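Local coordinates for protein translation initiation factor eIF-2B (Pyrococcus horikoshii, PDB 1VB5) that probably catalyses the exchange of GDP for GTP on initiation factor 2, as a subunit of the archaeal factor 2B, at residues T75-R78 with D79-K82; I126-A129 with K130-K133; S64-N67 with L68-I72. All coordinates share one frame; numbering follows the deposited sequence.

Interaction 1: T75-R78 with D79-K82; sequences TNRR and DILK
Arg77 and Asp79 form a salt bridge over the first turn of helix 78-106, NH1 of Arg77 lying 3.2 Å from OD2 of Asp79. The two flat groups are not coplanar: guanidinium and carboxylate are turned 54° against each other, and the pair is made by NH1 and OD2. Arg77 is also the N-cap, and its carbonyl starts the helix. Leu81 N donates to Arg77 O at 3.0 Å in a nearly straight bond, while Ile80 N reaches the same oxygen only weakly. One residue on, Lys82 N binds Arg78 O. Before the helix, Arg77 N donates to Thr75 OG1 at 3.1 Å, which ties the approaching loop back on itself. With OG1 anti to the backbone N of Thr75 (chi1 -179°), the hydroxyl stands beside the carbonyl carbon, within reach of the N-H of Arg77.

Packing builds on this frame. The Arg77 chain bends at chi2 and chi3 and folds over Ile80, whose CD1 lies 3.2 Å above the guanidinium plane, over its centre; CG1 of Ile80 meets CB of Arg77. The methyl CG2 of Thr75 touches CB of Ile80 at 4.1 Å. An alanine in place of Thr75 lacks both the hydroxyl and the CG2 methyl, which would probably leave Arg77 N without this acceptor, open a gap beside Ile80 and loosen the turn before the helix. Farther out, Arg78 NH1 bonds the carbonyl oxygens of Ala36 and Leu39, and Leu81 packs on Phe32 and Ala36 of helix 21-38 and on Leu44 and Ile48 of helix 41-58. The whole is a helix N-terminus entered through an ST turn, at the start of the long helix 78-106 in the helical part of the fold.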
loop_
_atom_site.group_PDB
_atom_site.type_symbol
_atom_site.label_atom_id
_atom_site.label_comp_id
_atom_site.label_asym_id
_atom_site.label_seq_id
_atom_site.Cartn_x
_atom_site.Cartn_y
_atom_site.Cartn_z
ATOM N N THR B 75 10.259 -0.703 43.546
ATOM C CA THR B 75 10.752 -1.275 44.793
ATOM C C THR B 75 12.251 -1.048 44.944
ATOM O O THR B 75 12.931 -0.676 43.985
ATOM C CB THR B 75 10.483 -2.791 44.816
ATOM O OG1 THR B 75 10.942 -3.354 46.050
ATOM C CG2 THR B 75 11.209 -3.464 43.662
ATOM N N ASN B 76 12.762 -1.270 46.152
ATOM C CA ASN B 76 14.190 -1.120 46.413
ATOM C C ASN B 76 14.818 -2.504 46.532
ATOM O O ASN B 76 15.999 -2.636 46.856
ATOM C CB ASN B 76 14.441 -0.328 47.703
ATOM C CG ASN B 76 13.712 -0.913 48.904
ATOM O OD1 ASN B 76 13.677 -2.130 49.099
ATOM N ND2 ASN B 76 13.136 -0.041 49.723
ATOM N N ARG B 77 14.017 -3.531 46.264
ATOM C CA ARG B 77 14.479 -4.911 46.339
ATOM C C ARG B 77 15.002 -5.474 45.018
ATOM O O ARG B 77 14.235 -5.801 44.113
ATOM C CB ARG B 77 13.360 -5.815 46.861
ATOM C CG ARG B 77 13.135 -5.717 48.354
ATOM C CD ARG B 77 12.893 -7.103 48.927
ATOM N NE ARG B 77 11.480 -7.448 48.958
ATOM C CZ ARG B 77 11.017 -8.690 49.011
ATOM N NH1 ARG B 77 11.853 -9.717 49.034
ATOM N NH2 ARG B 77 9.713 -8.906 49.042
ATOM N N ARG B 78 16.319 -5.605 44.938
ATOM C CA ARG B 78 16.991 -6.129 43.760
ATOM C C ARG B 78 16.350 -7.427 43.296
ATOM O O ARG B 78 15.969 -7.565 42.134
ATOM C CB ARG B 78 18.466 -6.384 44.081
ATOM C CG ARG B 78 19.317 -6.796 42.890
ATOM C CD ARG B 78 20.737 -7.140 43.325
ATOM N NE ARG B 78 21.279 -6.162 44.271
ATOM C CZ ARG B 78 21.428 -4.865 44.015
ATOM N NH1 ARG B 78 21.078 -4.372 42.834
ATOM N NH2 ARG B 78 21.922 -4.056 44.943
ATOM N N ASP B 79 16.243 -8.378 44.217
ATOM C CA ASP B 79 15.669 -9.681 43.917
ATOM C C ASP B 79 14.227 -9.614 43.405
ATOM O O ASP B 79 13.798 -10.480 42.643
ATOM C CB ASP B 79 15.744 -10.574 45.159
ATOM C CG ASP B 79 15.093 -9.939 46.372
ATOM O OD1 ASP B 79 15.536 -8.845 46.782
ATOM O OD2 ASP B 79 14.135 -10.533 46.915
ATOM N N ILE B 80 13.474 -8.600 43.823
ATOM C CA ILE B 80 12.093 -8.471 43.363
ATOM C C ILE B 80 12.099 -7.957 41.921
ATOM O O ILE B 80 11.441 -8.521 41.045
ATOM C CB ILE B 80 11.280 -7.494 44.243
ATOM C CG1 ILE B 80 11.189 -8.023 45.680
ATOM C CG2 ILE B 80 9.878 -7.313 43.661
ATOM C CD1 ILE B 80 10.406 -9.324 45.831
ATOM N N LEU B 81 12.853 -6.888 41.686
ATOM C CA LEU B 81 12.960 -6.305 40.356
ATOM C C LEU B 81 13.325 -7.382 39.344
ATOM O O LEU B 81 12.660 -7.538 38.319
ATOM C CB LEU B 81 14.025 -5.205 40.347
ATOM C CG LEU B 81 14.380 -4.576 38.996
ATOM C CD1 LEU B 81 13.118 -4.150 38.259
ATOM C CD2 LEU B 81 15.296 -3.387 39.225
ATOM N N LYS B 82 14.386 -8.126 39.643
ATOM C CA LYS B 82 14.849 -9.194 38.770
ATOM C C LYS B 82 13.776 -10.248 38.556
ATOM O O LYS B 82 13.480 -10.633 37.421
ATOM C CB LYS B 82 16.095 -9.864 39.358
ATOM C CG LYS B 82 16.508 -11.136 38.620
ATOM C CD LYS B 82 17.756 -11.775 39.215
ATOM C CE LYS B 82 18.158 -13.020 38.429
ATOM N NZ LYS B 82 19.418 -13.640 38.938
#

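Interaction 2: I126-A129 with K130-K133; sequences IRTA and KERK
Arg132 lies back along the last turn of helix 120-131 with its side chain beside that of Thr128, both pointing the same way. Its CB lies near two carbonyl oxygens, 3.6 Å from Thr128 O and slightly farther from Ala129 O. CG comes closer to the first of these, at 3.3 Å from Thr128 O, and CD still skirts that oxygen. CG stands anti to the carbonyl carbon (chi1 -67°) and the chain runs extended to NE, which carries the guanidinium alongside the threonine. There NE and CZ of Arg132 each come within 3.6 Å of Thr128 CG2, and NH2 is scarcely farther away. The methyl lies 3.4 Å above the guanidinium plane, offset toward its rim. At the tip, Arg132 NH2 bonds Ser101 OG on helix 78-106, whose Ala100 and Ala104 also pack against Thr128.

The backbone beneath is ending its helix. Lys130 N to Ile126 O and Glu131 N to Arg127 O, the latter 2.9 Å, are ordinary helical bonds. Arg132 N is then shared: it bonds Thr128 O weakly and Ala129 O at 3.2 Å, standing 71° out of the Ala129 carbonyl plane. Lys133, with positive phi, is the C-prime residue of a Schellman motif, in which Lys134 N returns to Ala129 O and Lys133 N to Lys130 O. This closes the helix of the beta-alpha-beta unit between strands 111-115 and 136-141.

On another side, Arg127 bonds Ser159 and forms salt bridges with Glu155 and Glu124, and Lys130 NZ bonds Ser159 O. The chemistry is therefore divided: Thr128 gives its methyl to the arginine face and its hydroxyl to Glu124 O, while the positive charge of Arg132, lying by the last carbonyls, would probably be favoured by the C-terminal end of the helix dipole.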
loop_
_atom_site.group_PDB
_atom_site.type_symbol
_atom_site.label_atom_id
_atom_site.label_comp_id
_atom_site.label_asym_id
_atom_site.label_seq_id
_atom_site.Cartn_x
_atom_site.Cartn_y
_atom_site.Cartn_z
ATOM N N ILE B 126 1.412 -19.610 12.091
ATOM C CA ILE B 126 1.586 -20.264 10.804
ATOM C C ILE B 126 2.439 -21.534 10.906
ATOM O O ILE B 126 2.098 -22.567 10.330
ATOM C CB ILE B 126 2.185 -19.261 9.784
ATOM C CG1 ILE B 126 1.093 -18.267 9.362
ATOM C CG2 ILE B 126 2.742 -19.983 8.580
ATOM C CD1 ILE B 126 1.597 -17.085 8.525
ATOM N N ARG B 127 3.533 -21.457 11.651
ATOM C CA ARG B 127 4.420 -22.600 11.824
ATOM C C ARG B 127 3.747 -23.751 12.566
ATOM O O ARG B 127 3.937 -24.919 12.214
ATOM C CB ARG B 127 5.685 -22.175 12.569
ATOM C CG ARG B 127 6.691 -21.445 11.697
ATOM C CD ARG B 127 7.881 -20.953 12.501
ATOM N NE ARG B 127 8.971 -20.565 11.615
ATOM C CZ ARG B 127 9.995 -19.799 11.974
ATOM N NH1 ARG B 127 10.076 -19.328 13.211
ATOM N NH2 ARG B 127 10.936 -19.498 11.087
ATOM N N THR B 128 2.969 -23.422 13.594
ATOM C CA THR B 128 2.277 -24.445 14.366
ATOM C C THR B 128 1.243 -25.149 13.492
ATOM O O THR B 128 1.045 -26.361 13.603
ATOM C CB THR B 128 1.567 -23.841 15.604
ATOM O OG1 THR B 128 2.542 -23.274 16.488
ATOM C CG2 THR B 128 0.777 -24.920 16.351
ATOM N N ALA B 129 0.586 -24.392 12.617
ATOM C CA ALA B 129 -0.421 -24.973 11.734
ATOM C C ALA B 129 0.239 -25.947 10.763
ATOM O O ALA B 129 -0.298 -27.021 10.485
ATOM C CB ALA B 129 -1.156 -23.869 10.959
ATOM N N LYS B 130 1.401 -25.565 10.243
ATOM C CA LYS B 130 2.128 -26.423 9.312
ATOM C C LYS B 130 2.618 -27.679 10.029
ATOM O O LYS B 130 2.596 -28.772 9.470
ATOM C CB LYS B 130 3.332 -25.686 8.724
ATOM C CG LYS B 130 4.160 -26.555 7.785
ATOM C CD LYS B 130 5.642 -26.209 7.866
ATOM C CE LYS B 130 6.175 -26.367 9.294
ATOM N NZ LYS B 130 7.653 -26.189 9.386
ATOM N N GLU B 131 3.065 -27.512 11.267
ATOM C CA GLU B 131 3.559 -28.636 12.050
ATOM C C GLU B 131 2.445 -29.637 12.338
ATOM O O GLU B 131 2.715 -30.799 12.636
ATOM C CB GLU B 131 4.177 -28.141 13.363
ATOM C CG GLU B 131 5.407 -27.252 13.166
ATOM C CD GLU B 131 5.948 -26.679 14.472
ATOM O OE1 GLU B 131 6.330 -27.470 15.364
ATOM O OE2 GLU B 131 5.996 -25.436 14.607
ATOM N N ARG B 132 1.194 -29.190 12.238
ATOM C CA ARG B 132 0.059 -30.068 12.484
ATOM C C ARG B 132 -0.502 -30.610 11.180
ATOM O O ARG B 132 -1.635 -31.087 11.126
ATOM C CB ARG B 132 -1.031 -29.339 13.269
ATOM C CG ARG B 132 -0.609 -28.993 14.687
ATOM C CD ARG B 132 -1.688 -28.231 15.421
ATOM N NE ARG B 132 -1.244 -27.825 16.748
ATOM C CZ ARG B 132 -1.941 -27.034 17.561
ATOM N NH1 ARG B 132 -3.125 -26.557 17.181
ATOM N NH2 ARG B 132 -1.452 -26.718 18.752
ATOM N N LYS B 133 0.306 -30.518 10.129
ATOM C CA LYS B 133 -0.046 -31.034 8.811
ATOM C C LYS B 133 -1.160 -30.336 8.038
ATOM O O LYS B 133 -1.769 -30.933 7.150
ATOM C CB LYS B 133 -0.362 -32.531 8.909
ATOM C CG LYS B 133 0.796 -33.389 9.407
ATOM C CD LYS B 133 2.041 -33.206 8.549
ATOM C CE LYS B 133 3.108 -34.252 8.875
ATOM N NZ LYS B 133 3.512 -34.252 10.303
#

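Interaction 3: S64-N67 with L68-I72; sequences SLYN and LARFI
Tyr66 and Arg70, one turn apart on helix 63-71, meet through both an aromatic face and a phenol oxygen. Arg70 CG lies over the ring, 4.2 Å from its centroid and 26° off the normal, a CH-pi contact. Farther along the same side chain, NE points its N-H almost straight at Tyr66 OH (178°), but the 3.4 Å between Arg70 NE and Tyr66 OH makes this a weak hydrogen bond. The oxygen lies in the guanidinium plane, at its edge, while ring and guanidinium planes stand 81° apart; the group is thus upright against the ring and not stacked on it. A bend at chi2 turns the arginine chain back over the tyrosine, allowing one side chain to make both contacts.

The helix sets this spacing. Arg70 N donates to Tyr66 O at 3.2 Å, following Leu68 N to Ser64 O and Ala69 N to Leu65 O; the next bond, Phe71 N to Asn67 O, is weak, and Ile72 then leaves helical geometry. Outside the helix, the Tyr66 ring meets His224 and packs on Pro225, and Asn67 ND2 bonds the carbonyl oxygens of Tyr221 and Phe223. On other flanks Leu65 packs against helix 41-58, and Phe71 makes a cation-pi contact with Arg84 of helix 78-106.

Within the pair, the arginine contributes aliphatic carbon to the aromatic face and one N-H to the phenol oxygen. Because that polar bond is weak, the ring contact and the helical spacing probably do much to keep the two side chains together.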
loop_
_atom_site.group_PDB
_atom_site.type_symbol
_atom_site.label_atom_id
_atom_site.label_comp_id
_atom_site.label_asym_id
_atom_site.label_seq_id
_atom_site.Cartn_x
_atom_site.Cartn_y
_atom_site.Cartn_z
ATOM N N SER B 64 2.775 -3.319 24.690
ATOM C CA SER B 64 3.598 -4.267 25.427
ATOM C C SER B 64 4.593 -3.529 26.314
ATOM O O SER B 64 4.865 -3.953 27.438
ATOM C CB SER B 64 4.340 -5.195 24.463
ATOM O OG SER B 64 5.253 -4.471 23.665
ATOM N N LEU B 65 5.127 -2.418 25.815
ATOM C CA LEU B 65 6.083 -1.640 26.588
ATOM C C LEU B 65 5.406 -0.992 27.792
ATOM O O LEU B 65 5.965 -0.966 28.890
ATOM C CB LEU B 65 6.734 -0.575 25.703
ATOM C CG LEU B 65 7.512 -1.146 24.516
ATOM C CD1 LEU B 65 8.129 -0.013 23.707
ATOM C CD2 LEU B 65 8.594 -2.090 25.024
ATOM N N TYR B 66 4.204 -0.466 27.586
ATOM C CA TYR B 66 3.455 0.157 28.670
ATOM C C TYR B 66 3.096 -0.882 29.740
ATOM O O TYR B 66 3.221 -0.614 30.935
ATOM C CB TYR B 66 2.170 0.793 28.136
ATOM C CG TYR B 66 1.212 1.228 29.224
ATOM C CD1 TYR B 66 1.218 2.534 29.712
ATOM C CD2 TYR B 66 0.303 0.322 29.779
ATOM C CE1 TYR B 66 0.340 2.930 30.727
ATOM C CE2 TYR B 66 -0.573 0.703 30.795
ATOM C CZ TYR B 66 -0.551 2.002 31.260
ATOM O OH TYR B 66 -1.430 2.373 32.253
ATOM N N ASN B 67 2.631 -2.055 29.316
ATOM C CA ASN B 67 2.272 -3.094 30.270
ATOM C C ASN B 67 3.506 -3.647 30.984
ATOM O O ASN B 67 3.427 -4.050 32.139
ATOM C CB ASN B 67 1.495 -4.221 29.586
ATOM C CG ASN B 67 0.071 -3.818 29.253
ATOM O OD1 ASN B 67 -0.587 -3.140 30.040
ATOM N ND2 ASN B 67 -0.416 -4.242 28.090
ATOM N N LEU B 68 4.642 -3.669 30.294
ATOM C CA LEU B 68 5.876 -4.142 30.909
ATOM C C LEU B 68 6.210 -3.192 32.055
ATOM O O LEU B 68 6.531 -3.626 33.164
ATOM C CB LEU B 68 7.027 -4.142 29.894
ATOM C CG LEU B 68 8.452 -4.165 30.477
ATOM C CD1 LEU B 68 8.689 -5.454 31.251
ATOM C CD2 LEU B 68 9.466 -4.029 29.356
ATOM N N ALA B 69 6.102 -1.895 31.776
ATOM C CA ALA B 69 6.397 -0.853 32.754
ATOM C C ALA B 69 5.543 -0.934 34.018
ATOM O O ALA B 69 6.048 -0.724 35.120
ATOM C CB ALA B 69 6.245 0.518 32.111
ATOM N N ARG B 70 4.255 -1.226 33.866
ATOM C CA ARG B 70 3.370 -1.330 35.022
ATOM C C ARG B 70 3.571 -2.645 35.765
ATOM O O ARG B 70 3.207 -2.763 36.933
ATOM C CB ARG B 70 1.899 -1.224 34.603
ATOM C CG ARG B 70 1.517 0.083 33.928
ATOM C CD ARG B 70 1.981 1.291 34.722
ATOM N NE ARG B 70 1.419 2.526 34.183
ATOM C CZ ARG B 70 1.925 3.736 34.397
ATOM N NH1 ARG B 70 3.017 3.881 35.139
ATOM N NH2 ARG B 70 1.336 4.800 33.869
ATOM N N PHE B 71 4.140 -3.630 35.081
ATOM C CA PHE B 71 4.382 -4.933 35.685
ATOM C C PHE B 71 5.561 -4.870 36.655
ATOM O O PHE B 71 5.557 -5.529 37.696
ATOM C CB PHE B 71 4.669 -5.973 34.605
ATOM C CG PHE B 71 4.656 -7.386 35.111
ATOM C CD1 PHE B 71 3.452 -8.028 35.385
ATOM C CD2 PHE B 71 5.848 -8.070 35.335
ATOM C CE1 PHE B 71 3.435 -9.338 35.878
ATOM C CE2 PHE B 71 5.841 -9.379 35.827
ATOM C CZ PHE B 71 4.633 -10.012 36.099
ATOM N N ILE B 72 6.571 -4.082 36.302
ATOM C CA ILE B 72 7.749 -3.930 37.149
ATOM C C ILE B 72 7.406 -2.986 38.295
ATOM O O ILE B 72 7.097 -1.819 38.081
ATOM C CB ILE B 72 8.957 -3.379 36.346
ATOM C CG1 ILE B 72 9.631 -4.510 35.563
ATOM C CG2 ILE B 72 9.989 -2.778 37.294
ATOM C CD1 ILE B 72 8.700 -5.366 34.760
#

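How the interactions relate
Three local contacts at or near helix ends illustrate how such contacts are distributed through one chain. Interactions 3 and 1 are neighbours: their centres lie about 16 Å apart, and Leu81 CD1 packs on Ile72 CG2 at 3.6 Å, so the end of helix 63-71 and the start of helix 78-106 meet through side chains. Interaction 2 stands apart, its centre about 40 Å from that of interaction 1 and about 31 Å from that of interaction 3, with no direct touch to either. Helix 78-106 nevertheless spans the separation: it begins in interaction 1, receives Phe71 of interaction 3 along its length, and packs near its far end against Thr128 and Arg132 of interaction 2.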